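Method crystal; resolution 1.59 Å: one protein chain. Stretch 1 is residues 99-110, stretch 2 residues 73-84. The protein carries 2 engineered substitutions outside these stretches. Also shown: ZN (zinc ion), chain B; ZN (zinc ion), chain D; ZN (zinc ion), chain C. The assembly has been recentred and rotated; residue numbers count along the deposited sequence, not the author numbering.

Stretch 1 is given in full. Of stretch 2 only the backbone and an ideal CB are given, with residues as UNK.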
# COMPACT_ATOMS: atom_id res chain seq x y z
N ALA A 99 -18.07 3.92 -3.41
CA ALA A 99 -17.21 3.86 -2.23
C ALA A 99 -16.96 5.26 -1.77
O ALA A 99 -16.76 6.16 -2.60
CB ALA A 99 -15.89 3.18 -2.55
N GLU A 100 -16.95 5.45 -0.46
CA GLU A 100 -16.65 6.76 0.14
C GLU A 100 -15.13 7.00 0.23
O GLU A 100 -14.41 6.22 0.86
CB GLU A 100 -17.26 6.84 1.53
CG GLU A 100 -18.79 6.76 1.59
CD GLU A 100 -19.28 6.12 2.89
OE1 GLU A 100 -18.44 5.53 3.64
OE2 GLU A 100 -20.50 6.19 3.16
N PRO A 101 -14.66 8.09 -0.36
CA PRO A 101 -13.22 8.39 -0.34
C PRO A 101 -12.73 8.70 1.08
O PRO A 101 -13.46 9.31 1.89
CB PRO A 101 -13.07 9.59 -1.27
CG PRO A 101 -14.43 10.26 -1.25
CD PRO A 101 -15.43 9.13 -1.06
N VAL A 102 -11.52 8.25 1.38
CA VAL A 102 -10.94 8.42 2.69
C VAL A 102 -9.93 9.56 2.69
O VAL A 102 -8.93 9.55 1.89
CB VAL A 102 -10.17 7.15 3.17
CG1 VAL A 102 -9.47 7.38 4.50
CG2 VAL A 102 -11.13 5.91 3.27
N PHE A 103 -10.21 10.53 3.57
CA PHE A 103 -9.25 11.61 3.81
C PHE A 103 -8.83 11.58 5.25
O PHE A 103 -9.67 11.55 6.10
CB PHE A 103 -9.93 12.96 3.52
CG PHE A 103 -10.16 13.16 2.07
CD1 PHE A 103 -9.23 13.88 1.31
CD2 PHE A 103 -11.33 12.66 1.48
CE1 PHE A 103 -9.44 14.07 -0.08
CE2 PHE A 103 -11.55 12.86 0.08
CZ PHE A 103 -10.62 13.56 -0.65
N GLU A 104 -7.54 11.53 5.49
CA GLU A 104 -7.01 11.78 6.87
C GLU A 104 -6.83 13.27 7.12
O GLU A 104 -6.62 14.07 6.18
CB GLU A 104 -5.65 11.06 7.08
CG GLU A 104 -5.86 9.57 7.08
CD GLU A 104 -4.70 8.79 7.72
OE1 GLU A 104 -3.66 9.38 8.14
OE2 GLU A 104 -4.89 7.55 7.70
N CYS A 105 -6.82 13.65 8.42
CA CYS A 105 -6.37 15.00 8.76
C CYS A 105 -4.89 15.10 8.37
O CYS A 105 -4.19 14.10 8.31
CB CYS A 105 -6.65 15.27 10.21
SG CYS A 105 -8.36 15.46 10.49
N ASN A 106 -4.49 16.30 7.93
CA ASN A 106 -3.21 16.49 7.32
C ASN A 106 -2.37 17.54 8.00
O ASN A 106 -2.65 17.95 9.09
CB ASN A 106 -3.35 16.69 5.81
CG ASN A 106 -3.97 18.02 5.46
OD1 ASN A 106 -3.95 18.96 6.23
ND2 ASN A 106 -4.48 18.13 4.21
N VAL A 107 -1.28 17.95 7.33
CA VAL A 107 -0.35 18.86 8.02
C VAL A 107 -1.02 20.23 8.29
O VAL A 107 -0.55 21.00 9.16
CB VAL A 107 0.93 18.98 7.18
CG1 VAL A 107 0.67 19.70 5.87
CG2 VAL A 107 2.08 19.62 8.01
N LEU A 108 -2.07 20.54 7.55
CA LEU A 108 -2.72 21.82 7.72
C LEU A 108 -3.89 21.83 8.68
O LEU A 108 -4.42 22.94 9.05
CB LEU A 108 -3.16 22.35 6.38
CG LEU A 108 -1.96 22.55 5.45
CD1 LEU A 108 -2.62 23.17 4.23
CD2 LEU A 108 -0.84 23.44 6.04
N CYS A 109 -4.40 20.64 9.03
CA CYS A 109 -5.48 20.54 10.00
C CYS A 109 -4.92 21.00 11.36
O CYS A 109 -3.85 20.56 11.72
CB CYS A 109 -5.97 19.06 10.06
SG CYS A 109 -6.75 18.55 8.52
N ARG A 110 -5.71 21.74 12.13
CA ARG A 110 -5.17 22.20 13.39
C ARG A 110 -5.52 21.29 14.53
O ARG A 110 -5.04 21.52 15.65
CB ARG A 110 -5.64 23.60 13.68
CG ARG A 110 -4.90 24.56 12.78
CD ARG A 110 -5.78 25.69 12.35
NE ARG A 110 -6.04 26.52 13.50
CZ ARG A 110 -6.80 27.61 13.48
NH1 ARG A 110 -6.98 28.29 14.61
NH2 ARG A 110 -7.38 27.99 12.35
N UNK A 73 -18.90 17.95 11.75
CA UNK A 73 -18.23 19.24 11.99
C UNK A 73 -16.81 19.26 11.39
O UNK A 73 -16.19 20.30 11.24
CB UNK A 73 -18.16 19.53 13.49
N UNK A 74 -16.33 18.10 10.99
CA UNK A 74 -14.97 17.98 10.45
C UNK A 74 -15.04 17.72 8.98
O UNK A 74 -15.64 16.72 8.55
CB UNK A 74 -14.18 16.87 11.15
N UNK A 75 -14.53 18.67 8.20
CA UNK A 75 -14.61 18.52 6.72
C UNK A 75 -13.74 17.39 6.19
O UNK A 75 -13.85 16.96 5.04
CB UNK A 75 -14.20 19.82 6.04
N UNK A 76 -12.84 16.89 7.04
CA UNK A 76 -12.11 15.66 6.71
C UNK A 76 -12.90 14.37 6.89
O UNK A 76 -12.40 13.30 6.48
CB UNK A 76 -10.85 15.58 7.57
N UNK A 77 -14.05 14.43 7.56
CA UNK A 77 -14.84 13.28 7.93
C UNK A 77 -16.21 13.34 7.31
O UNK A 77 -17.20 13.04 8.00
CB UNK A 77 -14.95 13.17 9.45
N UNK A 78 -16.28 13.71 6.06
CA UNK A 78 -17.61 13.89 5.42
C UNK A 78 -18.38 12.59 5.19
O UNK A 78 -19.57 12.66 4.84
CB UNK A 78 -17.44 14.60 4.07
N UNK A 79 -17.72 11.45 5.38
CA UNK A 79 -18.37 10.15 5.24
C UNK A 79 -18.16 9.29 6.48
O UNK A 79 -18.04 8.06 6.42
CB UNK A 79 -17.84 9.42 4.00
N UNK A 80 -18.21 9.95 7.64
CA UNK A 80 -18.21 9.24 8.90
C UNK A 80 -16.75 9.01 9.27
O UNK A 80 -15.83 9.40 8.53
CB UNK A 80 -18.99 7.93 8.81
N UNK A 81 -16.53 8.38 10.39
CA UNK A 81 -15.18 8.16 10.86
C UNK A 81 -14.55 7.10 9.99
O UNK A 81 -15.23 6.14 9.62
CB UNK A 81 -15.16 7.76 12.34
N UNK A 82 -13.27 7.25 9.67
CA UNK A 82 -12.60 6.21 8.92
C UNK A 82 -12.09 5.15 9.87
O UNK A 82 -12.01 3.96 9.46
CB UNK A 82 -11.46 6.79 8.08
N UNK A 83 -11.71 5.57 11.06
CA UNK A 83 -11.02 4.69 11.96
C UNK A 83 -11.69 4.71 13.32
O UNK A 83 -12.32 5.71 13.72
CB UNK A 83 -9.55 5.08 12.07
N UNK A 84 -11.52 3.59 14.03
CA UNK A 84 -11.93 3.55 15.42
C UNK A 84 -10.86 4.00 16.36
O UNK A 84 -9.81 4.49 15.98
CB UNK A 84 -12.37 2.14 15.80
ZN ZN B . -8.71 17.42 9.23
ZN ZN D . -11.42 18.07 11.69
ZN ZN C . -8.32 15.86 12.82

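Position 73 is beyond the reach of stretch 1, which sets no requirement. It is Thr-73.

Position 74 points toward stretch 1, but no atom of that stretch lies within 5.5 Å of the ideal CB. The zinc ion of chain D is 3.1 Å from the ideal CB, so a metal ligand would suit, cysteine more readily than histidine. Cys-74 binds that zinc through SG at 2.3 Å.

Position 75 is out of reach, and many residues would do. It is Ser-75.

Position 76 points toward stretch 1, with its ideal CB 3.8 Å from Cys-105 SG. The zinc of chain B already has SG of Cys-105 and SG of Cys-109 as ligands, each at 2.4 Å. A short metal-binding side chain fits, cysteine best. Cys-76, in the m rotamer, places SG 2.3 Å from that zinc. Its SG lies 3.6 Å from Cys-109 SG, as expected for ligands sharing a metal. Water 1 lies 2.7 Å from Cys-76 O and accepts from Phe-103 N at 2.8 Å.

Position 77 points away, so stretch 1 asks little of it. It is Leu-77.

Position 78 points sideways, with nothing of stretch 1 near its ideal CB, and would accept many residues, including long polar ones. It is Arg-78.

Position 79 points toward stretch 1, its ideal CB 3.6 Å from Glu-100 CB. The acceptor Pro-101 O lies 4.9 Å from the ideal CB. A medium-sized polar or aromatic side chain would suit. In His-79, water 2 links ND1, at 2.6 Å, to Pro-101 O.

Position 80 has phi/psi of 87/180. A CB here would jam against the preceding carbonyl O, so glycine is expected. It is Gly-80.

Position 81 is out of reach and loosely constrained. It is Glu-81.

Position 82 points toward stretch 1, its ideal CB 4.1 Å from Val-102 CG1. That methyl would take an aliphatic neighbour, while Phe-103 O, 5.5 Å from the ideal CB, would suit a short side chain with a donor. Asn-82 lays its CG 3.6 Å from Val-102 CG1. Its ND2 donates to water 1. Water 3 lies 2.7 Å from Asn-82 OD1 and 3.0 Å from Pro-101 O.

Position 83 points toward stretch 1, but no atom of that stretch lies within 5.5 Å of the ideal CB. The carboxylate of Glu-104 lies farther out, favouring a long donor: tyrosine, lysine or arginine. Tyr-83 OH donates a short but weak hydrogen bond to Glu-104 OE2 at 2.6 Å.

Position 84 is out of reach, so stretch 1 sets no preference. It is Asp-84.

Stretch 2 (73-84) TCSCLRHGENYD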
# COMPACT_ATOMS: atom_id res chain seq x y z
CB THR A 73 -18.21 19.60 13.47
OG1 THR A 73 -17.63 18.54 14.22
CG2 THR A 73 -19.65 19.72 14.00
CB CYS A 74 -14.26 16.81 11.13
SG CYS A 74 -12.61 16.62 10.40
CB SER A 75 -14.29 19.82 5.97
OG SER A 75 -13.06 20.38 6.36
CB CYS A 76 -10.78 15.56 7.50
SG CYS A 76 -9.70 16.91 7.22
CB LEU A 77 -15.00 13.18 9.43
CG LEU A 77 -13.70 12.89 10.16
CD1 LEU A 77 -13.88 12.74 11.69
CD2 LEU A 77 -13.03 11.66 9.63
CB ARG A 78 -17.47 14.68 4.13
CG ARG A 78 -16.99 16.06 4.38
CD ARG A 78 -16.73 16.74 3.07
NE ARG A 78 -16.53 18.18 3.19
CZ ARG A 78 -15.50 18.83 2.64
NH1 ARG A 78 -15.40 20.15 2.76
NH2 ARG A 78 -14.58 18.15 1.97
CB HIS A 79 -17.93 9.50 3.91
CG HIS A 79 -18.38 10.28 2.72
ND1 HIS A 79 -17.59 11.23 2.11
CD2 HIS A 79 -19.55 10.28 2.04
CE1 HIS A 79 -18.24 11.77 1.09
NE2 HIS A 79 -19.44 11.23 1.04
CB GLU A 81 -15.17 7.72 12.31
CG GLU A 81 -15.56 8.88 13.23
CD GLU A 81 -15.35 8.51 14.70
OE1 GLU A 81 -16.12 7.66 15.20
OE2 GLU A 81 -14.36 9.02 15.33
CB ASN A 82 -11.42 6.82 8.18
CG ASN A 82 -11.85 7.77 7.14
OD1 ASN A 82 -12.65 7.44 6.25
ND2 ASN A 82 -11.34 9.02 7.21
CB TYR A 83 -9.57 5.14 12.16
CG TYR A 83 -8.85 5.35 10.83
CD1 TYR A 83 -8.52 4.25 10.02
CD2 TYR A 83 -8.53 6.65 10.40
CE1 TYR A 83 -7.83 4.42 8.81
CE2 TYR A 83 -7.82 6.82 9.18
CZ TYR A 83 -7.50 5.70 8.40
OH TYR A 83 -6.85 5.90 7.23
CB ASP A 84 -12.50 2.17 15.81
CG ASP A 84 -11.49 1.10 15.84
OD1 ASP A 84 -10.28 1.37 16.03
OD2 ASP A 84 -11.95 -0.07 15.75
O HOH W 1 -12.51 10.94 5.18
O HOH W 2 -15.03 11.51 2.19
O HOH W 3 -14.54 8.24 4.42
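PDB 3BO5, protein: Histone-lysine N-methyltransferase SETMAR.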